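Local structure of nucleoporin NUP170 (Chaetomium thermophilum, 5HAX) at residues 727-730 with 731-735. The protein probably serves as a scaffold nucleoporin of the nuclear pore complex, joining an N-terminal beta-propeller to a C-terminal alpha-helical domain. Sequence-based numbering, arbitrary orientation.
Sequences KELA and KVLVK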
loop_
_atom_site.group_PDB
_atom_site.type_symbol
_atom_site.label_atom_id
_atom_site.label_comp_id
_atom_site.label_asym_id
_atom_site.label_seq_id
_atom_site.Cartn_x
_atom_site.Cartn_y
_atom_site.Cartn_z
ATOM N N LYS A 727 -7.802 22.204 -27.725
ATOM C CA LYS A 727 -6.953 23.319 -28.129
ATOM C C LYS A 727 -7.776 24.584 -28.336
ATOM O O LYS A 727 -7.383 25.669 -27.892
ATOM C CB LYS A 727 -6.190 22.966 -29.408
ATOM C CG LYS A 727 -5.056 23.931 -29.735
ATOM C CD LYS A 727 -5.127 24.444 -31.169
ATOM C CE LYS A 727 -4.832 23.351 -32.184
ATOM N NZ LYS A 727 -4.764 23.890 -33.572
ATOM N N GLU A 728 -8.926 24.461 -29.004
ATOM C CA GLU A 728 -9.760 25.629 -29.269
ATOM C C GLU A 728 -10.299 26.229 -27.978
ATOM O O GLU A 728 -10.400 27.455 -27.854
ATOM C CB GLU A 728 -10.906 25.252 -30.207
ATOM C CG GLU A 728 -10.462 24.953 -31.631
ATOM C CD GLU A 728 -9.832 26.157 -32.309
ATOM O OE1 GLU A 728 -8.874 25.970 -33.090
ATOM O OE2 GLU A 728 -10.294 27.290 -32.061
ATOM N N LEU A 729 -10.649 25.385 -27.005
ATOM C CA LEU A 729 -11.114 25.898 -25.721
ATOM C C LEU A 729 -9.995 26.615 -24.980
ATOM O O LEU A 729 -10.221 27.664 -24.367
ATOM C CB LEU A 729 -11.675 24.758 -24.872
ATOM C CG LEU A 729 -12.147 25.143 -23.466
ATOM C CD1 LEU A 729 -13.302 26.129 -23.525
ATOM C CD2 LEU A 729 -12.544 23.901 -22.692
ATOM N N ALA A 730 -8.780 26.059 -25.016
ATOM C CA ALA A 730 -7.642 26.739 -24.411
ATOM C C ALA A 730 -7.412 28.096 -25.054
ATOM O O ALA A 730 -6.990 29.041 -24.378
ATOM C CB ALA A 730 -6.387 25.875 -24.532
ATOM N N LYS A 731 -7.693 28.211 -26.355
ATOM C CA LYS A 731 -7.563 29.489 -27.043
ATOM C C LYS A 731 -8.625 30.482 -26.587
ATOM O O LYS A 731 -8.382 31.693 -26.600
ATOM C CB LYS A 731 -7.638 29.266 -28.554
ATOM C CG LYS A 731 -7.803 30.531 -29.375
ATOM C CD LYS A 731 -7.549 30.267 -30.851
ATOM C CE LYS A 731 -8.106 31.383 -31.720
ATOM N NZ LYS A 731 -7.724 32.733 -31.219
ATOM N N VAL A 732 -9.800 29.997 -26.181
ATOM C CA VAL A 732 -10.824 30.884 -25.632
ATOM C C VAL A 732 -10.379 31.428 -24.281
ATOM O O VAL A 732 -10.402 32.640 -24.040
ATOM C CB VAL A 732 -12.170 30.145 -25.517
ATOM C CG1 VAL A 732 -13.197 30.997 -24.770
ATOM C CG2 VAL A 732 -12.695 29.764 -26.891
ATOM N N LEU A 733 -9.973 30.532 -23.376
ATOM C CA LEU A 733 -9.669 30.935 -22.007
ATOM C C LEU A 733 -8.516 31.930 -21.961
ATOM O O LEU A 733 -8.537 32.875 -21.164
ATOM C CB LEU A 733 -9.355 29.699 -21.163
ATOM C CG LEU A 733 -10.474 28.654 -21.083
ATOM C CD1 LEU A 733 -10.016 27.432 -20.301
ATOM C CD2 LEU A 733 -11.734 29.238 -20.459
ATOM N N VAL A 734 -7.501 31.741 -22.807
ATOM C CA VAL A 734 -6.401 32.700 -22.858
ATOM C C VAL A 734 -6.886 34.030 -23.421
ATOM O O VAL A 734 -6.469 35.103 -22.966
ATOM C CB VAL A 734 -5.230 32.136 -23.683
ATOM C CG1 VAL A 734 -5.652 31.893 -25.124
ATOM C CG2 VAL A 734 -4.041 33.084 -23.632
ATOM N N LYS A 735 -7.772 33.982 -24.418
ATOM C CA LYS A 735 -8.283 35.198 -25.038
ATOM C C LYS A 735 -9.173 35.985 -24.089
ATOM O O LYS A 735 -9.312 37.202 -24.252
ATOM C CB LYS A 735 -9.049 34.838 -26.309
ATOM C CG LYS A 735 -9.090 35.924 -27.366
ATOM C CD LYS A 735 -8.958 35.308 -28.752
ATOM C CE LYS A 735 -9.122 36.340 -29.852
ATOM N NZ LYS A 735 -10.530 36.807 -29.970
#
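With CG anti to the backbone N (chi1 177°), Leu729 has its branch point carried back toward the next turn, where it nears a methyl of Leu733. Both belong to the amphipathic alpha-helix 724-739, in the alpha-helical region that follows the beta-propeller, and their i to i+4 spacing places them on the same face one turn apart. The touch is loose, Leu729 CG lying 4.4 Å from Leu733 CD1. Apolar leucine side chains suit this buried face, which is turned toward helices 663-694 and 706-713: Leu729 touches Gln711, Leu733 touches both Leu712 and Phe688, and the small Ala730 also meets Phe688. Glu728 and Lys731 occupy the exposed side, where long charged chains can stay in water. The carboxylate of Glu728 meets the aliphatic part of Lys731, with OE2 4.2 Å from CD, but OE2 and NZ stand 6.1 Å apart, so any attraction between the charges is probably modest. Beneath the side chains, i to i+4 backbone bonds run from the amides of Lys731, Val732, Leu733 and Val734 to the carbonyls of Lys727, Glu728, Leu729 and Ala730. That of Leu733 N to Leu729 O is 3.0 Å long and nearly straight, at 164° about the hydrogen; the same oxygen takes a weak second bond from Val732 N. Beta-branched Val732 and Val734 lay methyls against the preceding turn: Val732 CG2 lies 3.4 Å from Glu728 O, while chi1 62° sets Val734 CG1 between its backbone N and carbonyl carbon, which presses it to a tight 3.2 Å from Ala730 O.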